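PDB 2J6P: Sb(V)-As(V) reductase, which probably reduces pentavalent arsenate and antimonate, using a rhodanese-like domain related to the Cdc25 phosphatases. Local coordinates for residues V23-R35 with F39-C51. Residues are numbered along the deposited sequence; the frame is centred on the assembly and turned at random.
Sequences VKAAVIDCRDSDR and FIVNSINMPTISC
Val27 begins the pairing of two short parallel strands: its O takes a hydrogen bond from Ile44 N at 2.8 Å, nearly straight at 172°, while its CG1 lies against Ser43 CB. One water, accepting from Val27 N and donating to Asn42 O, joins strand 25-29 to the Ile40-Ser43 turn. On the face turned to helix 53-65, Ile28 runs alongside Ile44 and Met46; its CG2 branch, anti to the backbone N, reaches Met46 CG at 3.6 Å, and Leu59 packs over both Ile28 and Met46. Asp29 exemplifies parallel pairing, its backbone bonding to two different residues opposite: N to Ile44 O and O from Met46 N, each 2.8 Å. This is the edge of the five-stranded parallel sheet of the rhodanese fold, strand 25-29 being flanked on its other side by strand 70-74. On the face opposite Ile28 and Ile44, Arg31 meets the Asp29 carboxylate through its guanidinium edge, NE to OD1 and NH2 to OD2 (2.7 Å); a water ties OD2 to Ser43 OG. Cys30 O extends the pairing into the loops, accepting from Thr48 N at 3.1 Å. Arg31, its rotation set by this two-point bridge, brings NH2 within 3.6 Å of Phe39 CB, its guanidinium plane 73° from the ring. Asp32 CB meets Ile49 CG2, and a shared water links Asp32 OD1 with Ile49 N and Cys30 O. Beyond it, the bent chain of Arg35 lays CD 4.0 Å from Phe39 CD2.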
ATOM      1  N   VAL A  23     -17.586  12.569 -26.713  1.00 42.35           N
ATOM      2  CA  VAL A  23     -18.660  11.459 -26.795  1.00 40.08           C
ATOM      3  C   VAL A  23     -18.115  10.027 -27.130  1.00 38.64           C
ATOM      4  O   VAL A  23     -18.774   9.048 -26.834  1.00 38.95           O
ATOM      5  CB  VAL A  23     -20.038  11.848 -27.589  1.00 43.81           C
ATOM      6  CG1 VAL A  23     -20.079  13.349 -28.183  1.00 42.75           C
ATOM      7  CG2 VAL A  23     -20.539  10.703 -28.635  1.00 44.57           C
ATOM      8  N   LYS A  24     -16.910   9.910 -27.670  1.00 35.11           N
ATOM      9  CA  LYS A  24     -16.231   8.566 -27.900  1.00 35.07           C
ATOM     10  C   LYS A  24     -15.337   8.045 -26.724  1.00 32.34           C
ATOM     11  O   LYS A  24     -14.705   6.934 -26.802  1.00 29.60           O
ATOM     12  CB  LYS A  24     -15.333   8.686 -29.140  1.00 34.87           C
ATOM     13  CG  LYS A  24     -16.128   8.954 -30.418  1.00 34.64           C
ATOM     14  CD  LYS A  24     -15.108   9.302 -31.470  1.00 44.60           C
ATOM     15  CE  LYS A  24     -15.730   9.810 -32.762  1.00 51.62           C
ATOM     16  NZ  LYS A  24     -14.666  10.804 -33.319  1.00 53.89           N
ATOM     17  N   ALA A  25     -15.244   8.885 -25.690  1.00 30.52           N
ATOM     18  CA  ALA A  25     -14.300   8.632 -24.566  1.00 31.03           C
ATOM     19  C   ALA A  25     -15.050   8.387 -23.275  1.00 29.74           C
ATOM     20  O   ALA A  25     -16.145   9.005 -23.018  1.00 31.15           O
ATOM     21  CB  ALA A  25     -13.159   9.721 -24.424  1.00 29.25           C
ATOM     22  N   ALA A  26     -14.568   7.432 -22.496  1.00 26.15           N
ATOM     23  CA  ALA A  26     -15.076   7.270 -21.142  1.00 23.71           C
ATOM     24  C   ALA A  26     -13.901   7.317 -20.147  1.00 21.82           C
ATOM     25  O   ALA A  26     -12.787   6.858 -20.480  1.00 19.56           O
ATOM     26  CB  ALA A  26     -15.832   5.899 -21.011  1.00 22.76           C
ATOM     27  N   VAL A  27     -14.164   7.841 -18.933  1.00 19.82           N
ATOM     28  CA  VAL A  27     -13.097   8.051 -17.892  1.00 19.92           C
ATOM     29  C   VAL A  27     -13.556   7.132 -16.785  1.00 21.06           C
ATOM     30  O   VAL A  27     -14.683   7.229 -16.369  1.00 19.90           O
ATOM     31  CB  VAL A  27     -12.960   9.456 -17.453  1.00 19.87           C
ATOM     32  CG1 VAL A  27     -11.913   9.583 -16.274  1.00 19.25           C
ATOM     33  CG2 VAL A  27     -12.496  10.240 -18.623  1.00 23.19           C
ATOM     34  N   ILE A  28     -12.748   6.128 -16.467  1.00 21.34           N
ATOM     35  CA  ILE A  28     -13.116   5.091 -15.438  1.00 20.38           C
ATOM     36  C   ILE A  28     -12.263   5.435 -14.184  1.00 20.82           C
ATOM     37  O   ILE A  28     -11.067   5.391 -14.210  1.00 17.86           O
ATOM     38  CB  ILE A  28     -12.893   3.708 -15.890  1.00 22.34           C
ATOM     39  CG1 ILE A  28     -13.418   3.514 -17.358  1.00 22.05           C
ATOM     40  CG2 ILE A  28     -13.395   2.641 -14.747  1.00 21.61           C
ATOM     41  CD1 ILE A  28     -14.877   3.692 -17.518  1.00 25.10           C
ATOM     42  N   ASP A  29     -12.912   5.926 -13.158  1.00 18.54           N
ATOM     43  CA  ASP A  29     -12.207   6.307 -11.970  1.00 20.72           C
ATOM     44  C   ASP A  29     -12.190   5.048 -11.030  1.00 19.62           C
ATOM     45  O   ASP A  29     -13.238   4.555 -10.663  1.00 17.95           O
ATOM     46  CB  ASP A  29     -13.046   7.346 -11.287  1.00 18.84           C
ATOM     47  CG  ASP A  29     -12.396   7.906  -9.988  1.00 23.40           C
ATOM     48  OD1 ASP A  29     -11.459   7.305  -9.364  1.00 22.28           O
ATOM     49  OD2 ASP A  29     -12.900   8.988  -9.618  1.00 22.57           O
ATOM     50  N   CYS A  30     -11.011   4.569 -10.670  1.00 18.83           N
ATOM     51  CA  CYS A  30     -10.921   3.291  -9.948  1.00 18.51           C
ATOM     52  C   CYS A  30     -10.670   3.474  -8.506  1.00 18.93           C
ATOM     53  O   CYS A  30     -10.338   2.482  -7.844  1.00 17.78           O
ATOM     54  CB  CYS A  30      -9.708   2.483 -10.479  1.00 21.40           C
ATOM     55  SG  CYS A  30      -9.989   2.101 -12.319  1.00 21.39           S
ATOM     56  N   ARG A  31     -10.843   4.717  -8.008  1.00 19.82           N
ATOM     57  CA  ARG A  31     -10.660   5.074  -6.581  1.00 19.92           C
ATOM     58  C   ARG A  31     -11.732   4.544  -5.668  1.00 21.03           C
ATOM     59  O   ARG A  31     -12.768   4.118  -6.127  1.00 18.69           O
ATOM     60  CB  ARG A  31     -10.488   6.572  -6.404  1.00 20.93           C
ATOM     61  CG  ARG A  31      -9.007   6.979  -6.839  1.00 17.23           C
ATOM     62  CD  ARG A  31      -8.959   8.590  -6.892  1.00 18.06           C
ATOM     63  NE  ARG A  31     -10.079   9.118  -7.700  1.00 16.98           N
ATOM     64  CZ  ARG A  31     -10.286  10.399  -7.832  1.00 22.47           C
ATOM     65  NH1 ARG A  31      -9.425  11.243  -7.215  1.00 21.18           N
ATOM     66  NH2 ARG A  31     -11.271  10.839  -8.571  1.00 20.44           N
ATOM     67  N   ASP A  32     -11.486   4.564  -4.345  1.00 19.52           N
ATOM     68  CA  ASP A  32     -12.474   4.014  -3.436  1.00 19.09           C
ATOM     69  C   ASP A  32     -12.927   5.020  -2.330  1.00 21.52           C
ATOM     70  O   ASP A  32     -13.887   5.749  -2.555  1.00 22.24           O
ATOM     71  CB  ASP A  32     -11.965   2.615  -2.852  1.00 18.05           C
ATOM     72  CG  ASP A  32     -10.481   2.650  -2.413  1.00 22.66           C
ATOM     73  OD1 ASP A  32      -9.590   2.110  -3.155  1.00 17.47           O
ATOM     74  OD2 ASP A  32     -10.163   3.233  -1.307  1.00 25.03           O
ATOM     75  N   SER A  33     -12.252   5.064  -1.207  1.00 18.69           N
ATOM     76  CA  SER A  33     -12.639   6.020  -0.168  1.00 23.52           C
ATOM     77  C   SER A  33     -11.903   7.326  -0.394  1.00 23.93           C
ATOM     78  O   SER A  33     -12.161   8.265   0.321  1.00 25.04           O
ATOM     79  CB  SER A  33     -12.247   5.500   1.248  1.00 16.59           C
ATOM     80  OG  SER A  33     -10.867   5.110   1.197  1.00 24.50           O
ATOM     81  N   ASP A  34     -10.976   7.360  -1.366  1.00 24.26           N
ATOM     82  CA  ASP A  34     -10.275   8.653  -1.679  1.00 24.91           C
ATOM     83  C   ASP A  34     -10.827   9.239  -2.969  1.00 25.04           C
ATOM     84  O   ASP A  34     -10.279  10.206  -3.504  1.00 25.99           O
ATOM     85  CB  ASP A  34      -8.745   8.440  -1.836  1.00 24.99           C
ATOM     86  CG  ASP A  34      -8.407   7.416  -2.950  1.00 25.56           C
ATOM     87  OD1 ASP A  34      -9.268   6.544  -3.272  1.00 23.53           O
ATOM     88  OD2 ASP A  34      -7.283   7.415  -3.486  1.00 23.82           O
ATOM     89  N   ARG A  35     -11.942   8.699  -3.458  1.00 24.66           N
ATOM     90  CA  ARG A  35     -12.523   9.202  -4.696  1.00 28.79           C
ATOM     91  C   ARG A  35     -12.892  10.668  -4.653  1.00 30.51           C
ATOM     92  O   ARG A  35     -12.783  11.383  -5.678  1.00 31.05           O
ATOM     93  CB  ARG A  35     -13.792   8.392  -5.083  1.00 28.32           C
ATOM     94  CG  ARG A  35     -14.281   8.592  -6.521  1.00 40.82           C
ATOM     95  CD  ARG A  35     -15.233   9.849  -6.839  1.00 51.23           C
ATOM     96  NE  ARG A  35     -16.721   9.658  -6.739  1.00 59.38           N
ATOM     97  CZ  ARG A  35     -17.431   8.785  -5.976  1.00 63.25           C
ATOM     98  NH1 ARG A  35     -16.864   7.870  -5.116  1.00 62.59           N
ATOM     99  NH2 ARG A  35     -18.767   8.836  -6.070  1.00 56.78           N
ATOM    100  N   PHE A  39     -12.617  14.893  -9.006  1.00 24.95           N
ATOM    101  CA  PHE A  39     -12.838  13.989 -10.104  1.00 27.30           C
ATOM    102  C   PHE A  39     -13.168  14.676 -11.395  1.00 29.31           C
ATOM    103  O   PHE A  39     -13.439  15.866 -11.404  1.00 27.77           O
ATOM    104  CB  PHE A  39     -13.883  13.014  -9.704  1.00 29.09           C
ATOM    105  CG  PHE A  39     -15.091  13.637  -9.113  1.00 30.16           C
ATOM    106  CD1 PHE A  39     -16.141  14.098  -9.975  1.00 37.44           C
ATOM    107  CD2 PHE A  39     -15.223  13.717  -7.728  1.00 25.40           C
ATOM    108  CE1 PHE A  39     -17.329  14.712  -9.466  1.00 37.28           C
ATOM    109  CE2 PHE A  39     -16.358  14.331  -7.166  1.00 33.18           C
ATOM    110  CZ  PHE A  39     -17.441  14.846  -8.021  1.00 34.26           C
ATOM    111  N   ILE A  40     -13.143  13.917 -12.504  1.00 30.20           N
ATOM    112  CA  ILE A  40     -13.559  14.389 -13.810  1.00 29.77           C
ATOM    113  C   ILE A  40     -15.019  14.179 -13.948  1.00 31.79           C
ATOM    114  O   ILE A  40     -15.557  13.102 -13.596  1.00 29.74           O
ATOM    115  CB  ILE A  40     -12.847  13.681 -14.964  1.00 33.81           C
ATOM    116  CG1 ILE A  40     -11.385  14.149 -15.138  1.00 31.18           C
ATOM    117  CG2 ILE A  40     -13.662  13.919 -16.356  1.00 32.88           C
ATOM    118  CD1 ILE A  40     -10.464  13.273 -14.362  1.00 41.87           C
ATOM    119  N   VAL A  41     -15.740  15.177 -14.515  1.00 33.87           N
ATOM    120  CA  VAL A  41     -17.263  15.070 -14.431  1.00 34.12           C
ATOM    121  C   VAL A  41     -17.691  13.894 -15.319  1.00 34.28           C
ATOM    122  O   VAL A  41     -17.009  13.590 -16.315  1.00 34.08           O
ATOM    123  CB  VAL A  41     -18.059  16.412 -14.836  1.00 34.31           C
ATOM    124  CG1 VAL A  41     -17.648  16.889 -16.354  1.00 31.91           C
ATOM    125  CG2 VAL A  41     -19.599  16.242 -14.570  1.00 34.25           C
ATOM    126  N   ASN A  42     -18.783  13.197 -14.922  1.00 34.77           N
ATOM    127  CA  ASN A  42     -19.165  11.998 -15.709  1.00 35.47           C
ATOM    128  C   ASN A  42     -18.048  10.906 -15.763  1.00 34.12           C
ATOM    129  O   ASN A  42     -18.173   9.992 -16.552  1.00 33.36           O
ATOM    130  CB  ASN A  42     -19.620  12.387 -17.126  1.00 35.70           C
ATOM    131  CG  ASN A  42     -20.747  13.423 -17.089  1.00 42.06           C
ATOM    132  OD1 ASN A  42     -21.740  13.256 -16.337  1.00 45.03           O
ATOM    133  ND2 ASN A  42     -20.584  14.514 -17.845  1.00 39.51           N
ATOM    134  N   SER A  43     -17.013  10.957 -14.901  1.00 30.81           N
ATOM    135  CA  SER A  43     -16.221   9.738 -14.738  1.00 29.68           C
ATOM    136  C   SER A  43     -17.156   8.648 -14.166  1.00 27.65           C
ATOM    137  O   SER A  43     -18.157   8.927 -13.456  1.00 27.06           O
ATOM    138  CB  SER A  43     -14.986   9.980 -13.918  1.00 27.28           C
ATOM    139  OG  SER A  43     -15.382  10.509 -12.641  1.00 30.61           O
ATOM    140  N   ILE A  44     -16.882   7.417 -14.592  1.00 27.11           N
ATOM    141  CA  ILE A  44     -17.552   6.211 -14.138  1.00 26.87           C
ATOM    142  C   ILE A  44     -16.785   5.594 -12.992  1.00 26.04           C
ATOM    143  O   ILE A  44     -15.616   5.258 -13.159  1.00 25.26           O
ATOM    144  CB  ILE A  44     -17.696   5.242 -15.267  1.00 26.96           C
ATOM    145  CG1 ILE A  44     -18.571   5.909 -16.343  1.00 31.33           C
ATOM    146  CG2 ILE A  44     -18.513   4.008 -14.792  1.00 29.25           C
ATOM    147  CD1 ILE A  44     -18.546   5.241 -17.690  1.00 26.58           C
ATOM    148  N   ASN A  45     -17.406   5.393 -11.837  1.00 24.86           N
ATOM    149  CA  ASN A  45     -16.617   4.877 -10.693  1.00 24.16           C
ATOM    150  C   ASN A  45     -16.564   3.383 -10.708  1.00 23.51           C
ATOM    151  O   ASN A  45     -17.568   2.749 -10.578  1.00 21.85           O
ATOM    152  CB  ASN A  45     -17.115   5.464  -9.280  1.00 25.83           C
ATOM    153  CG  ASN A  45     -16.120   5.114  -8.005  1.00 29.12           C
ATOM    154  OD1 ASN A  45     -14.786   4.810  -8.068  1.00 24.11           O
ATOM    155  ND2 ASN A  45     -16.808   5.059  -6.849  1.00 28.77           N
ATOM    156  N   MET A  46     -15.389   2.776 -10.822  1.00 21.01           N
ATOM    157  CA  MET A  46     -15.408   1.348 -10.698  1.00 21.33           C
ATOM    158  C   MET A  46     -14.315   1.051  -9.687  1.00 19.75           C
ATOM    159  O   MET A  46     -13.110   0.895 -10.075  1.00 17.24           O
ATOM    160  CB  MET A  46     -15.042   0.683 -12.063  1.00 21.03           C
ATOM    161  CG  MET A  46     -16.085   0.924 -13.162  1.00 27.18           C
ATOM    162  SD  MET A  46     -17.466  -0.226 -12.955  1.00 29.42           S
ATOM    163  CE  MET A  46     -16.678  -1.809 -13.201  1.00 17.75           C
ATOM    164  N   PRO A  47     -14.677   0.996  -8.382  1.00 21.18           N
ATOM    165  CA  PRO A  47     -13.556   0.949  -7.416  1.00 19.63           C
ATOM    166  C   PRO A  47     -12.887  -0.407  -7.564  1.00 18.62           C
ATOM    167  O   PRO A  47     -13.516  -1.516  -7.399  1.00 17.79           O
ATOM    168  CB  PRO A  47     -14.243   1.068  -6.022  1.00 21.03           C
ATOM    169  CG  PRO A  47     -15.704   1.044  -6.312  1.00 23.25           C
ATOM    170  CD  PRO A  47     -15.995   0.989  -7.756  1.00 19.62           C
ATOM    171  N   THR A  48     -11.624  -0.365  -7.901  1.00 18.52           N
ATOM    172  CA  THR A  48     -10.866  -1.644  -8.055  1.00 16.62           C
ATOM    173  C   THR A  48     -10.963  -2.563  -6.813  1.00 19.07           C
ATOM    174  O   THR A  48     -10.991  -3.794  -6.927  1.00 18.40           O
ATOM    175  CB  THR A  48      -9.398  -1.295  -8.351  1.00 15.21           C
ATOM    176  OG1 THR A  48      -9.426  -0.673  -9.676  1.00 18.55           O
ATOM    177  CG2 THR A  48      -8.532  -2.619  -8.477  1.00 17.60           C
ATOM    178  N   ILE A  49     -10.977  -1.974  -5.610  1.00 17.61           N
ATOM    179  CA  ILE A  49     -10.923  -2.783  -4.434  1.00 19.48           C
ATOM    180  C   ILE A  49     -12.103  -3.709  -4.288  1.00 19.46           C
ATOM    181  O   ILE A  49     -11.986  -4.732  -3.656  1.00 19.32           O
ATOM    182  CB  ILE A  49     -10.683  -1.830  -3.196  1.00 21.06           C
ATOM    183  CG1 ILE A  49     -10.367  -2.553  -1.967  1.00 20.42           C
ATOM    184  CG2 ILE A  49     -11.864  -1.028  -2.907  1.00 17.01           C
ATOM    185  CD1 ILE A  49     -10.234  -1.481  -0.773  1.00 20.19           C
ATOM    186  N   SER A  50     -13.275  -3.349  -4.822  1.00 18.61           N
ATOM    187  CA  SER A  50     -14.428  -4.105  -4.508  1.00 17.55           C
ATOM    188  C   SER A  50     -15.250  -4.541  -5.721  1.00 20.16           C
ATOM    189  O   SER A  50     -16.256  -5.226  -5.509  1.00 20.54           O
ATOM    190  CB  SER A  50     -15.247  -3.208  -3.593  1.00 17.25           C
ATOM    191  OG  SER A  50     -15.718  -2.024  -4.283  1.00 16.25           O
ATOM    192  N   CYS A  51     -14.930  -4.064  -6.955  1.00 20.46           N
ATOM    193  CA  CYS A  51     -15.655  -4.472  -8.170  1.00 19.86           C
ATOM    194  C   CYS A  51     -15.426  -5.918  -8.512  1.00 20.41           C
ATOM    195  O   CYS A  51     -14.387  -6.448  -8.167  1.00 17.13           O
ATOM    196  CB  CYS A  51     -15.268  -3.692  -9.387  1.00 22.99           C
ATOM    197  SG  CYS A  51     -16.010  -2.134  -9.331  1.00 26.70           S
TER
HETATM  198  O   HOH W   1     -16.684   9.101 -18.622  1.00 29.32           O
HETATM  199  O   HOH W   2     -12.383  11.155 -12.082  1.00 24.67           O
HETATM  200  O   HOH W   3     -15.543   9.283 -10.145  1.00 38.06           O
HETATM  201  O   HOH W   4     -10.398   1.066  -5.438  1.00 20.23           O